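Local coordinates for NAD(P)H-flavin oxidoreductase (Agrobacterium tumefaciens str. C58, PDB 2FRE), which probably catalyses NAD(P)H-dependent reduction of flavin or related substrates using a bound flavin mononucleotide, at residues D14-D19 / L121-H126; Q53-V58 / G115-S120; V58-D63 / P68-L73. One frame throughout, in Å; residues are numbered along the deposited sequence.

Contact 1: residues D14-D19 / L121-H126; sequences DPLFLD and LAMQAH
His126 reaches out from helix 110-127 and meets two side chains of the short helix 16-19. Its CG lies anti to the backbone N (chi1 -178°), which turns the imidazole toward the short helix, against Leu16 and Asp19. Leu16 uses a single branch here: CD2 comes up at the ring's edge, near its plane, 3.8 Å from His126 CE1. Asp19 meets the same ring with its methylene, CB standing 3.5 Å from His126 NE2 at an oblique angle, so this is van der Waals contact and not a salt bridge. The carboxylate turns elsewhere, Asp19 OD1 being hydrogen-bonded to the hydroxyl of Ser4. Asp19 OD2 stays 4.9 Å from His126 NE2, so the two polar atoms are not in contact.

One turn back, Met123, modelled as selenomethionine, folds its chain over toward Leu16. The chain leaves anti to its backbone N and then bends at chi2 (56°), which brings SE round to the side of the short helix. CE, as placed, comes within packing range of Leu16 CB and CD2, but it is modelled too near its own SE for a carbon-selenium bond, so the closeness of this approach is doubtful.

Asp14 OD1 accepts from Leu16 N at 2.9 Å through its anti lone pair, a nearly straight capping bond (167°) in the turn that leads into the short helix and carries Leu16. Beyond this layer, Met123 packs on Met123 of the second subunit, and Phe17 on Gln124 of that subunit. Here an N-terminal segment packs on the long helix at the dimer interface, a helix that is a hallmark of the FMN-dependent nitroreductase fold.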
ATOM      1  N   ASP A  14     -11.046   3.552 -11.796  1.00 27.29           N
ATOM      2  CA  ASP A  14     -10.562   2.611 -12.781  1.00 27.65           C
ATOM      3  C   ASP A  14     -11.071   1.250 -12.363  1.00 27.35           C
ATOM      4  O   ASP A  14     -11.003   0.912 -11.187  1.00 26.39           O
ATOM      5  CB  ASP A  14      -9.042   2.588 -12.851  1.00 28.07           C
ATOM      6  CG  ASP A  14      -8.537   1.843 -14.070  1.00 30.42           C
ATOM      7  OD1 ASP A  14      -8.746   0.616 -14.155  1.00 31.65           O
ATOM      8  OD2 ASP A  14      -7.950   2.499 -14.952  1.00 34.44           O
ATOM      9  N   PRO A  15     -11.611   0.469 -13.316  1.00 27.73           N
ATOM     10  CA  PRO A  15     -12.121  -0.849 -12.933  1.00 27.57           C
ATOM     11  C   PRO A  15     -11.096  -1.766 -12.284  1.00 27.20           C
ATOM     12  O   PRO A  15     -11.471  -2.710 -11.582  1.00 26.22           O
ATOM     13  CB  PRO A  15     -12.599  -1.438 -14.264  1.00 27.95           C
ATOM     14  CG  PRO A  15     -12.840  -0.281 -15.137  1.00 28.92           C
ATOM     15  CD  PRO A  15     -11.836   0.747 -14.747  1.00 27.95           C
ATOM     16  N   LEU A  16      -9.816  -1.508 -12.523  1.00 26.91           N
ATOM     17  CA  LEU A  16      -8.762  -2.276 -11.877  1.00 26.91           C
ATOM     18  C   LEU A  16      -8.939  -2.315 -10.358  1.00 26.74           C
ATOM     19  O   LEU A  16      -8.654  -3.324  -9.723  1.00 27.27           O
ATOM     20  CB  LEU A  16      -7.389  -1.737 -12.246  1.00 27.47           C
ATOM     21  CG  LEU A  16      -6.951  -1.882 -13.714  1.00 30.24           C
ATOM     22  CD1 LEU A  16      -5.774  -0.963 -14.024  1.00 32.24           C
ATOM     23  CD2 LEU A  16      -6.615  -3.319 -14.080  1.00 33.27           C
ATOM     24  N   PHE A  17      -9.414  -1.229  -9.764  1.00 26.56           N
ATOM     25  CA  PHE A  17      -9.556  -1.192  -8.295  1.00 25.69           C
ATOM     26  C   PHE A  17     -10.703  -2.054  -7.766  1.00 25.08           C
ATOM     27  O   PHE A  17     -10.672  -2.492  -6.612  1.00 26.16           O
ATOM     28  CB  PHE A  17      -9.702   0.259  -7.839  1.00 25.43           C
ATOM     29  CG  PHE A  17      -8.478   1.064  -8.095  1.00 24.83           C
ATOM     30  CD1 PHE A  17      -7.338   0.865  -7.323  1.00 24.47           C
ATOM     31  CD2 PHE A  17      -8.450   2.006  -9.104  1.00 24.61           C
ATOM     32  CE1 PHE A  17      -6.201   1.593  -7.549  1.00 25.69           C
ATOM     33  CE2 PHE A  17      -7.292   2.736  -9.338  1.00 23.83           C
ATOM     34  CZ  PHE A  17      -6.182   2.527  -8.555  1.00 25.44           C
ATOM     35  N   LEU A  18     -11.708  -2.310  -8.602  1.00 24.41           N
ATOM     36  CA  LEU A  18     -12.785  -3.233  -8.263  1.00 23.94           C
ATOM     37  C   LEU A  18     -12.470  -4.682  -8.665  1.00 23.70           C
ATOM     38  O   LEU A  18     -12.952  -5.625  -8.028  1.00 22.89           O
ATOM     39  CB  LEU A  18     -14.083  -2.783  -8.952  1.00 24.09           C
ATOM     40  CG  LEU A  18     -14.527  -1.345  -8.681  1.00 23.30           C
ATOM     41  CD1 LEU A  18     -15.905  -1.078  -9.334  1.00 25.63           C
ATOM     42  CD2 LEU A  18     -14.628  -1.085  -7.207  1.00 24.60           C
ATOM     43  N   ASP A  19     -11.723  -4.847  -9.754  1.00 22.57           N
ATOM     44  CA  ASP A  19     -11.393  -6.174 -10.304  1.00 23.57           C
ATOM     45  C   ASP A  19     -10.362  -6.907  -9.475  1.00 23.46           C
ATOM     46  O   ASP A  19     -10.370  -8.136  -9.448  1.00 23.41           O
ATOM     47  CB  ASP A  19     -10.914  -6.060 -11.759  1.00 23.53           C
ATOM     48  CG  ASP A  19     -12.029  -5.676 -12.686  1.00 24.65           C
ATOM     49  OD1 ASP A  19     -13.204  -5.899 -12.337  1.00 26.23           O
ATOM     50  OD2 ASP A  19     -11.743  -5.155 -13.763  1.00 26.58           O
ATOM     51  N   LEU A 121       2.303  -5.214  -5.442  1.00 23.96           N
ATOM     52  CA  LEU A 121       2.402  -6.674  -5.669  1.00 23.77           C
ATOM     53  C   LEU A 121       1.066  -7.275  -6.158  1.00 23.94           C
ATOM     54  O   LEU A 121       1.001  -7.990  -7.175  1.00 23.43           O
ATOM     55  CB  LEU A 121       2.843  -7.343  -4.356  1.00 23.16           C
ATOM     56  CG  LEU A 121       3.277  -8.808  -4.320  1.00 23.30           C
ATOM     57  CD1 LEU A 121       4.004  -9.074  -3.006  1.00 24.20           C
ATOM     58  CD2 LEU A 121       2.099  -9.751  -4.517  1.00 23.31           C
ATOM     59  N   ALA A 122       0.011  -6.984  -5.397  1.00 24.03           N
ATOM     60  CA  ALA A 122      -1.350  -7.457  -5.706  1.00 24.20           C
ATOM     61  C   ALA A 122      -1.842  -6.944  -7.058  1.00 24.40           C
ATOM     62  O   ALA A 122      -2.488  -7.683  -7.834  1.00 24.00           O
ATOM     63  CB  ALA A 122      -2.293  -7.045  -4.601  1.00 24.63           C
HETATM   64  N   MSE A 123      -1.514  -5.699  -7.357  1.00 20.00           N
HETATM   65  CA  MSE A 123      -1.904  -5.071  -8.603  1.00 20.00           C
HETATM   66  C   MSE A 123      -1.185  -5.683  -9.793  1.00 20.00           C
HETATM   67  O   MSE A 123      -1.797  -6.010 -10.788  1.00 23.62           O
HETATM   68  CB  MSE A 123      -1.653  -3.571  -8.526  1.00 20.00           C
HETATM   69  CG  MSE A 123      -2.337  -2.759  -9.579  1.00 20.00           C
HETATM   70 SE   MSE A 123      -4.277  -3.045  -9.621  1.00 20.00          SE
HETATM   71  CE  MSE A 123      -4.291  -3.936 -10.810  1.00 20.00           C
ATOM     72  N   GLN A 124       0.119  -5.843  -9.669  1.00 24.13           N
ATOM     73  CA  GLN A 124       0.888  -6.469 -10.751  1.00 25.15           C
ATOM     74  C   GLN A 124       0.452  -7.925 -10.988  1.00 25.07           C
ATOM     75  O   GLN A 124       0.305  -8.366 -12.143  1.00 26.53           O
ATOM     76  CB  GLN A 124       2.399  -6.356 -10.517  1.00 24.80           C
ATOM     77  CG  GLN A 124       3.273  -6.819 -11.701  1.00 23.48           C
ATOM     78  CD  GLN A 124       2.955  -6.173 -13.038  1.00 24.79           C
ATOM     79  OE1 GLN A 124       2.101  -6.664 -13.844  1.00 27.81           O
ATOM     80  NE2 GLN A 124       3.666  -5.112 -13.332  1.00 20.40           N
ATOM     81  N   ALA A 125       0.214  -8.653  -9.906  1.00 25.41           N
ATOM     82  CA  ALA A 125      -0.339 -10.013  -9.984  1.00 25.30           C
ATOM     83  C   ALA A 125      -1.671 -10.021 -10.760  1.00 25.12           C
ATOM     84  O   ALA A 125      -1.855 -10.799 -11.710  1.00 24.39           O
ATOM     85  CB  ALA A 125      -0.537 -10.590  -8.573  1.00 25.07           C
ATOM     86  N   HIS A 126      -2.596  -9.172 -10.324  1.00 24.92           N
ATOM     87  CA  HIS A 126      -3.848  -8.960 -11.041  1.00 25.10           C
ATOM     88  C   HIS A 126      -3.644  -8.708 -12.537  1.00 25.23           C
ATOM     89  O   HIS A 126      -4.290  -9.348 -13.391  1.00 24.85           O
ATOM     90  CB  HIS A 126      -4.663  -7.800 -10.456  1.00 25.01           C
ATOM     91  CG  HIS A 126      -5.966  -7.622 -11.164  1.00 24.83           C
ATOM     92  ND1 HIS A 126      -6.190  -6.605 -12.067  1.00 27.56           N
ATOM     93  CD2 HIS A 126      -7.080  -8.377 -11.165  1.00 25.46           C
ATOM     94  CE1 HIS A 126      -7.397  -6.733 -12.577  1.00 25.21           C
ATOM     95  NE2 HIS A 126      -7.952  -7.817 -12.067  1.00 28.86           N
TER

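Contact 2: residues Q53-V58 / G115-S120; sequences QPWRFV and GAAWFS
This is a buried, wholly apolar packing contact in which a strand of the main sheet, 55-61, meets the long helix 110-127 through two aromatic side chains and one alanine methyl. Ala117 CB is directed at the strand and carries nearly all of the helix's share. It sits 3.5 Å from Trp55 CE3 and lies 3.4 Å off the indole plane, offset toward the rim. Gln53 CA and Pro54 CD, from the turn that leads into the strand, lie on the opposite side of the indole, also toward the rim. Trp55 holds CG between its backbone N and carbonyl carbon (chi1 43°), bringing the indole back beside that turn.

Phe57, two residues on and pointing to the same side of the sheet, offers its ring edge, with CZ 4.2 Å from Ala117 CB. Such packing of the central helix on an antiparallel sheet belongs to the α+β core of the nitroreductase fold, whose flavin is bound nearby: the next residue, Trp118, turns away from the strand and touches a bound FMN. On the strand's far side Arg56 folds back, and NH1 donates to Trp55 O at 2.9 Å from above the carbonyl plane. Within the helix, Ala116 O takes both Ser120 N and Ser120 OG, the hydroxyl at 2.9 Å, from opposite faces of its carbonyl plane.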
ATOM      1  N   GLN A  53      13.134   2.085   0.993  1.00 25.06           N
ATOM      2  CA  GLN A  53      12.730   0.795   0.432  1.00 25.02           C
ATOM      3  C   GLN A  53      12.871  -0.311   1.479  1.00 24.96           C
ATOM      4  O   GLN A  53      13.712  -1.217   1.321  1.00 25.52           O
ATOM      5  CB  GLN A  53      13.559   0.465  -0.821  1.00 25.01           C
ATOM      6  CG  GLN A  53      13.572   1.558  -1.891  1.00 24.72           C
ATOM      7  CD  GLN A  53      14.694   1.373  -2.916  1.00 24.66           C
ATOM      8  OE1 GLN A  53      14.709   0.397  -3.671  1.00 25.71           O
ATOM      9  NE2 GLN A  53      15.635   2.303  -2.940  1.00 23.73           N
ATOM     10  N   PRO A  54      12.096  -0.211   2.574  1.00 24.48           N
ATOM     11  CA  PRO A  54      12.252  -1.089   3.741  1.00 25.11           C
ATOM     12  C   PRO A  54      11.666  -2.502   3.586  1.00 25.00           C
ATOM     13  O   PRO A  54      11.943  -3.366   4.406  1.00 26.18           O
ATOM     14  CB  PRO A  54      11.519  -0.321   4.851  1.00 25.36           C
ATOM     15  CG  PRO A  54      10.407   0.408   4.094  1.00 25.06           C
ATOM     16  CD  PRO A  54      11.051   0.809   2.788  1.00 24.84           C
ATOM     17  N   TRP A  55      10.876  -2.725   2.550  1.00 24.49           N
ATOM     18  CA  TRP A  55      10.306  -4.047   2.269  1.00 25.02           C
ATOM     19  C   TRP A  55      11.336  -5.114   1.894  1.00 25.16           C
ATOM     20  O   TRP A  55      12.343  -4.839   1.233  1.00 25.54           O
ATOM     21  CB  TRP A  55       9.284  -3.962   1.130  1.00 24.87           C
ATOM     22  CG  TRP A  55       9.750  -3.079  -0.007  1.00 25.13           C
ATOM     23  CD1 TRP A  55      10.679  -3.371  -0.958  1.00 25.20           C
ATOM     24  CD2 TRP A  55       9.324  -1.739  -0.258  1.00 25.07           C
ATOM     25  NE1 TRP A  55      10.864  -2.290  -1.783  1.00 24.61           N
ATOM     26  CE2 TRP A  55      10.033  -1.277  -1.377  1.00 25.10           C
ATOM     27  CE3 TRP A  55       8.422  -0.879   0.376  1.00 25.42           C
ATOM     28  CZ2 TRP A  55       9.832  -0.010  -1.912  1.00 24.12           C
ATOM     29  CZ3 TRP A  55       8.232   0.363  -0.140  1.00 25.08           C
ATOM     30  CH2 TRP A  55       8.945   0.801  -1.271  1.00 24.40           C
ATOM     31  N   ARG A  56      11.050  -6.344   2.313  1.00 25.10           N
ATOM     32  CA  ARG A  56      11.725  -7.528   1.832  1.00 24.77           C
ATOM     33  C   ARG A  56      10.666  -8.595   1.547  1.00 24.73           C
ATOM     34  O   ARG A  56       9.582  -8.591   2.152  1.00 24.27           O
ATOM     35  CB  ARG A  56      12.715  -8.062   2.868  1.00 25.35           C
ATOM     36  CG  ARG A  56      13.733  -7.058   3.353  1.00 25.69           C
ATOM     37  CD  ARG A  56      14.767  -6.707   2.296  1.00 26.92           C
ATOM     38  NE  ARG A  56      15.833  -5.896   2.874  1.00 26.76           N
ATOM     39  CZ  ARG A  56      15.801  -4.558   2.987  1.00 29.93           C
ATOM     40  NH1 ARG A  56      14.769  -3.841   2.555  1.00 30.12           N
ATOM     41  NH2 ARG A  56      16.820  -3.923   3.540  1.00 29.90           N
ATOM     42  N   PHE A  57      10.994  -9.506   0.631  1.00 24.60           N
ATOM     43  CA  PHE A  57      10.099 -10.620   0.246  1.00 24.18           C
ATOM     44  C   PHE A  57      10.852 -11.954   0.283  1.00 23.68           C
ATOM     45  O   PHE A  57      11.894 -12.115  -0.372  1.00 24.41           O
ATOM     46  CB  PHE A  57       9.552 -10.398  -1.154  1.00 24.57           C
ATOM     47  CG  PHE A  57       9.050  -9.011  -1.371  1.00 24.27           C
ATOM     48  CD1 PHE A  57       7.823  -8.626  -0.875  1.00 24.76           C
ATOM     49  CD2 PHE A  57       9.822  -8.074  -2.053  1.00 26.58           C
ATOM     50  CE1 PHE A  57       7.366  -7.338  -1.048  1.00 26.27           C
ATOM     51  CE2 PHE A  57       9.367  -6.762  -2.207  1.00 25.46           C
ATOM     52  CZ  PHE A  57       8.136  -6.408  -1.709  1.00 24.92           C
ATOM     53  N   VAL A  58      10.322 -12.911   1.035  1.00 22.71           N
ATOM     54  CA  VAL A  58      10.874 -14.267   1.040  1.00 22.70           C
ATOM     55  C   VAL A  58       9.798 -15.176   0.436  1.00 22.71           C
ATOM     56  O   VAL A  58       8.679 -15.248   0.935  1.00 22.42           O
ATOM     57  CB  VAL A  58      11.293 -14.692   2.452  1.00 22.64           C
ATOM     58  CG1 VAL A  58      11.940 -16.062   2.454  1.00 23.70           C
ATOM     59  CG2 VAL A  58      12.271 -13.646   3.016  1.00 23.13           C
ATOM     60  N   GLY A 115       3.124  -1.827   3.024  1.00 23.81           N
ATOM     61  CA  GLY A 115       1.746  -1.936   2.523  1.00 23.92           C
ATOM     62  C   GLY A 115       1.568  -1.406   1.116  1.00 24.01           C
ATOM     63  O   GLY A 115       0.859  -2.013   0.292  1.00 22.71           O
ATOM     64  N   ALA A 116       2.208  -0.271   0.834  1.00 23.79           N
ATOM     65  CA  ALA A 116       2.279   0.247  -0.528  1.00 23.75           C
ATOM     66  C   ALA A 116       2.918  -0.754  -1.505  1.00 23.86           C
ATOM     67  O   ALA A 116       2.429  -0.962  -2.607  1.00 22.59           O
ATOM     68  CB  ALA A 116       3.017   1.590  -0.562  1.00 24.71           C
ATOM     69  N   ALA A 117       4.022  -1.367  -1.096  1.00 24.44           N
ATOM     70  CA  ALA A 117       4.664  -2.415  -1.889  1.00 24.34           C
ATOM     71  C   ALA A 117       3.735  -3.636  -2.074  1.00 24.57           C
ATOM     72  O   ALA A 117       3.653  -4.226  -3.158  1.00 25.30           O
ATOM     73  CB  ALA A 117       5.959  -2.821  -1.236  1.00 24.75           C
ATOM     74  N   TRP A 118       3.034  -4.009  -1.014  1.00 24.47           N
ATOM     75  CA  TRP A 118       2.080  -5.099  -1.088  1.00 24.25           C
ATOM     76  C   TRP A 118       0.935  -4.807  -2.055  1.00 24.12           C
ATOM     77  O   TRP A 118       0.589  -5.683  -2.858  1.00 23.29           O
ATOM     78  CB  TRP A 118       1.580  -5.474   0.303  1.00 24.13           C
ATOM     79  CG  TRP A 118       0.120  -5.772   0.425  1.00 24.18           C
ATOM     80  CD1 TRP A 118      -0.793  -5.042   1.122  1.00 24.44           C
ATOM     81  CD2 TRP A 118      -0.576  -6.909  -0.098  1.00 23.80           C
ATOM     82  NE1 TRP A 118      -2.044  -5.651   1.047  1.00 25.29           N
ATOM     83  CE2 TRP A 118      -1.931  -6.791   0.297  1.00 24.54           C
ATOM     84  CE3 TRP A 118      -0.193  -8.004  -0.883  1.00 24.13           C
ATOM     85  CZ2 TRP A 118      -2.907  -7.727  -0.067  1.00 24.00           C
ATOM     86  CZ3 TRP A 118      -1.161  -8.948  -1.247  1.00 23.93           C
ATOM     87  CH2 TRP A 118      -2.513  -8.796  -0.833  1.00 24.36           C
ATOM     88  N   PHE A 119       0.360  -3.604  -2.018  1.00 23.80           N
ATOM     89  CA  PHE A 119      -0.696  -3.291  -2.996  1.00 23.64           C
ATOM     90  C   PHE A 119      -0.142  -3.383  -4.406  1.00 23.68           C
ATOM     91  O   PHE A 119      -0.798  -3.891  -5.316  1.00 24.85           O
ATOM     92  CB  PHE A 119      -1.373  -1.937  -2.799  1.00 22.82           C
ATOM     93  CG  PHE A 119      -2.561  -1.792  -3.651  1.00 22.91           C
ATOM     94  CD1 PHE A 119      -3.776  -2.307  -3.249  1.00 23.07           C
ATOM     95  CD2 PHE A 119      -2.446  -1.278  -4.934  1.00 20.27           C
ATOM     96  CE1 PHE A 119      -4.891  -2.256  -4.086  1.00 21.53           C
ATOM     97  CE2 PHE A 119      -3.538  -1.216  -5.770  1.00 23.89           C
ATOM     98  CZ  PHE A 119      -4.761  -1.706  -5.365  1.00 23.10           C
ATOM     99  N   SER A 120       1.062  -2.859  -4.586  1.00 24.44           N
ATOM    100  CA  SER A 120       1.723  -2.895  -5.876  1.00 24.38           C
ATOM    101  C   SER A 120       1.882  -4.341  -6.354  1.00 24.06           C
ATOM    102  O   SER A 120       1.609  -4.656  -7.516  1.00 24.78           O
ATOM    103  CB  SER A 120       3.086  -2.210  -5.762  1.00 24.55           C
ATOM    104  OG  SER A 120       2.957  -0.819  -5.500  1.00 26.07           O
TER

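Contact 3: residues V58-D63 / P68-L73; sequences VYAHKD and PLFVEL
Strand 58-61 and helix 68-72 follow one another closely in the chain, and the axes of these short segments pass 9.1 Å apart with N-to-C directions at 119°. The backbones come nearest at Ala60 and Phe70, whose CA atoms are 7.2 Å apart, and that pair carries most of the packing. Phe70 points at the strand and sets its ring over the methyl of Ala60: CB lies 3.5 Å from the Phe70 ring centroid and only 4° off the normal, a well-centred CH-π contact. With CG anti to the carbonyl carbon (chi1 -84°), the ring is aimed at the strand so that one face meets this methyl.

Farther out, the ring's end reaches the strand backbone. Phe70 CE2 lies 3.6 Å from Val58 O, which sits at the ring edge near its plane, while Tyr59 C approaches Phe70 CE2 obliquely at 3.7 Å. Val58 adds an aliphatic touch, CG1 to Phe70 CZ at 4.0 Å, its side chain crossing that of Phe70 at about a right angle. Tyr59 points away from this helix, and its side chain packs instead on Leu36 and Leu40 of helix 33-44.

Leu147 covers Phe70 as well, and Gly193 of the second subunit packs on it. At Val58 and Tyr59 the sheet is prolonged across the interface by a parallel strand contributed by the partner subunit, as in nitroreductase-family dimers.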
ATOM      1  N   VAL A  58      10.322 -12.911   1.035  1.00 22.71           N
ATOM      2  CA  VAL A  58      10.874 -14.267   1.040  1.00 22.70           C
ATOM      3  C   VAL A  58       9.798 -15.176   0.436  1.00 22.71           C
ATOM      4  O   VAL A  58       8.679 -15.248   0.935  1.00 22.42           O
ATOM      5  CB  VAL A  58      11.293 -14.692   2.452  1.00 22.64           C
ATOM      6  CG1 VAL A  58      11.940 -16.062   2.454  1.00 23.70           C
ATOM      7  CG2 VAL A  58      12.271 -13.646   3.016  1.00 23.13           C
ATOM      8  N   TYR A  59      10.138 -15.821  -0.671  1.00 22.56           N
ATOM      9  CA  TYR A  59       9.157 -16.526  -1.479  1.00 23.44           C
ATOM     10  C   TYR A  59       9.535 -17.967  -1.820  1.00 23.19           C
ATOM     11  O   TYR A  59      10.711 -18.351  -1.804  1.00 23.76           O
ATOM     12  CB  TYR A  59       8.889 -15.729  -2.762  1.00 23.41           C
ATOM     13  CG  TYR A  59      10.066 -15.651  -3.717  1.00 23.24           C
ATOM     14  CD1 TYR A  59      10.300 -16.661  -4.651  1.00 24.54           C
ATOM     15  CD2 TYR A  59      10.949 -14.576  -3.674  1.00 24.78           C
ATOM     16  CE1 TYR A  59      11.384 -16.587  -5.531  1.00 24.35           C
ATOM     17  CE2 TYR A  59      12.017 -14.494  -4.539  1.00 24.34           C
ATOM     18  CZ  TYR A  59      12.230 -15.508  -5.459  1.00 24.07           C
ATOM     19  OH  TYR A  59      13.290 -15.402  -6.321  1.00 27.24           O
ATOM     20  N   ALA A  60       8.506 -18.744  -2.148  1.00 24.28           N
ATOM     21  CA  ALA A  60       8.643 -20.127  -2.596  1.00 24.93           C
ATOM     22  C   ALA A  60       7.571 -20.446  -3.648  1.00 25.01           C
ATOM     23  O   ALA A  60       6.409 -20.064  -3.492  1.00 25.60           O
ATOM     24  CB  ALA A  60       8.523 -21.070  -1.419  1.00 25.10           C
ATOM     25  N   HIS A  61       7.979 -21.111  -4.724  1.00 25.85           N
ATOM     26  CA  HIS A  61       7.037 -21.664  -5.705  1.00 25.97           C
ATOM     27  C   HIS A  61       6.493 -23.005  -5.232  1.00 26.50           C
ATOM     28  O   HIS A  61       7.131 -23.729  -4.466  1.00 26.28           O
ATOM     29  CB  HIS A  61       7.723 -21.872  -7.054  1.00 26.29           C
ATOM     30  CG  HIS A  61       7.966 -20.607  -7.813  1.00 27.41           C
ATOM     31  ND1 HIS A  61       7.074 -20.119  -8.749  1.00 27.17           N
ATOM     32  CD2 HIS A  61       9.013 -19.743  -7.798  1.00 26.41           C
ATOM     33  CE1 HIS A  61       7.555 -18.998  -9.258  1.00 27.70           C
ATOM     34  NE2 HIS A  61       8.734 -18.756  -8.709  1.00 27.50           N
ATOM     35  N   LYS A  62       5.330 -23.353  -5.752  1.00 27.65           N
ATOM     36  CA  LYS A  62       4.707 -24.645  -5.490  1.00 28.90           C
ATOM     37  C   LYS A  62       5.643 -25.854  -5.697  1.00 28.66           C
ATOM     38  O   LYS A  62       5.526 -26.836  -4.956  1.00 29.18           O
ATOM     39  CB  LYS A  62       3.463 -24.816  -6.366  1.00 29.50           C
ATOM     40  CG  LYS A  62       2.338 -25.484  -5.646  1.00 31.72           C
ATOM     41  CD  LYS A  62       1.772 -26.604  -6.447  1.00 36.50           C
ATOM     42  CE  LYS A  62       0.548 -27.171  -5.750  1.00 38.31           C
ATOM     43  NZ  LYS A  62      -0.106 -26.083  -4.968  1.00 37.95           N
ATOM     44  N   ASP A  63       6.576 -25.768  -6.660  1.00 29.46           N
ATOM     45  CA  ASP A  63       7.603 -26.835  -6.905  1.00 29.67           C
ATOM     46  C   ASP A  63       8.868 -26.801  -6.034  1.00 29.80           C
ATOM     47  O   ASP A  63       9.791 -27.592  -6.239  1.00 30.73           O
ATOM     48  CB  ASP A  63       8.039 -26.855  -8.380  1.00 30.40           C
ATOM     49  CG  ASP A  63       8.981 -25.685  -8.766  1.00 31.97           C
ATOM     50  OD1 ASP A  63       9.065 -24.676  -8.050  1.00 35.07           O
ATOM     51  OD2 ASP A  63       9.633 -25.773  -9.834  1.00 33.85           O
ATOM     52  N   PRO A  68       6.487 -27.094   1.522  1.00 20.74           N
ATOM     53  CA  PRO A  68       5.739 -27.526   2.715  1.00 20.89           C
ATOM     54  C   PRO A  68       6.043 -26.724   3.979  1.00 20.86           C
ATOM     55  O   PRO A  68       5.156 -26.536   4.844  1.00 20.48           O
ATOM     56  CB  PRO A  68       6.145 -28.998   2.900  1.00 20.64           C
ATOM     57  CG  PRO A  68       7.285 -29.254   2.000  1.00 20.91           C
ATOM     58  CD  PRO A  68       7.350 -28.160   0.978  1.00 21.13           C
ATOM     59  N   LEU A  69       7.273 -26.237   4.083  1.00 20.70           N
ATOM     60  CA  LEU A  69       7.628 -25.362   5.182  1.00 21.25           C
ATOM     61  C   LEU A  69       6.833 -24.065   5.101  1.00 20.97           C
ATOM     62  O   LEU A  69       6.310 -23.588   6.110  1.00 21.32           O
ATOM     63  CB  LEU A  69       9.123 -25.074   5.182  1.00 20.74           C
ATOM     64  CG  LEU A  69       9.584 -23.969   6.147  1.00 22.55           C
ATOM     65  CD1 LEU A  69       9.319 -24.337   7.625  1.00 23.59           C
ATOM     66  CD2 LEU A  69      11.048 -23.721   5.897  1.00 22.92           C
ATOM     67  N   PHE A  70       6.760 -23.480   3.911  1.00 21.16           N
ATOM     68  CA  PHE A  70       5.997 -22.250   3.727  1.00 21.83           C
ATOM     69  C   PHE A  70       4.520 -22.467   4.054  1.00 21.99           C
ATOM     70  O   PHE A  70       3.901 -21.626   4.676  1.00 22.83           O
ATOM     71  CB  PHE A  70       6.169 -21.704   2.303  1.00 21.89           C
ATOM     72  CG  PHE A  70       7.400 -20.865   2.125  1.00 21.54           C
ATOM     73  CD1 PHE A  70       8.663 -21.400   2.310  1.00 22.41           C
ATOM     74  CD2 PHE A  70       7.296 -19.519   1.767  1.00 22.19           C
ATOM     75  CE1 PHE A  70       9.826 -20.599   2.158  1.00 22.11           C
ATOM     76  CE2 PHE A  70       8.453 -18.728   1.608  1.00 21.15           C
ATOM     77  CZ  PHE A  70       9.697 -19.260   1.803  1.00 20.24           C
ATOM     78  N   VAL A  71       3.969 -23.612   3.660  1.00 22.19           N
ATOM     79  CA  VAL A  71       2.577 -23.937   3.992  1.00 23.11           C
ATOM     80  C   VAL A  71       2.365 -24.057   5.515  1.00 23.90           C
ATOM     81  O   VAL A  71       1.395 -23.523   6.065  1.00 24.78           O
ATOM     82  CB  VAL A  71       2.126 -25.243   3.332  1.00 22.76           C
ATOM     83  CG1 VAL A  71       0.774 -25.675   3.873  1.00 23.21           C
ATOM     84  CG2 VAL A  71       2.064 -25.096   1.795  1.00 21.66           C
ATOM     85  N   GLU A  72       3.278 -24.726   6.208  1.00 24.84           N
ATOM     86  CA  GLU A  72       3.027 -25.047   7.618  1.00 25.24           C
ATOM     87  C   GLU A  72       3.294 -23.856   8.534  1.00 25.97           C
ATOM     88  O   GLU A  72       2.946 -23.912   9.714  1.00 26.13           O
ATOM     89  CB  GLU A  72       3.796 -26.299   8.047  1.00 25.70           C
ATOM     90  CG  GLU A  72       5.254 -26.092   8.302  1.00 26.25           C
ATOM     91  CD  GLU A  72       5.990 -27.397   8.547  1.00 25.29           C
ATOM     92  OE1 GLU A  72       5.577 -28.188   9.436  1.00 23.13           O
ATOM     93  OE2 GLU A  72       7.002 -27.615   7.851  1.00 24.91           O
ATOM     94  N   LEU A  73       3.892 -22.791   7.969  1.00 26.26           N
ATOM     95  CA  LEU A  73       4.082 -21.506   8.630  1.00 26.68           C
ATOM     96  C   LEU A  73       2.807 -20.650   8.622  1.00 26.83           C
ATOM     97  O   LEU A  73       2.741 -19.624   9.292  1.00 27.84           O
ATOM     98  CB  LEU A  73       5.229 -20.721   7.990  1.00 26.45           C
ATOM     99  CG  LEU A  73       6.642 -21.259   8.271  1.00 26.73           C
ATOM    100  CD1 LEU A  73       7.665 -20.496   7.435  1.00 27.54           C
ATOM    101  CD2 LEU A  73       6.966 -21.173   9.739  1.00 26.25           C
TER

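Overall arrangement
Helix 110-127 joins contacts 1 and 2, and strand 55-61 joins contacts 2 and 3, with Val58 common to the last two. The centres of contacts 1 and 2 are about 16 Å apart, yet they touch: Phe17 CD1 lies 4.1 Å from Phe119 CZ, and Leu121 CD1 4.3 Å from Phe57 CE1. Contacts 1 and 3, with centres about 24 Å apart, lie on opposite sides of the chain's centre and do not meet. Contact 2 is closest to the flavin: Trp118 belongs to the FMN pocket and the Trp55 side chain is about 7 Å from a bound FMN, against about 10 Å for that of Asp19. All three border the second subunit.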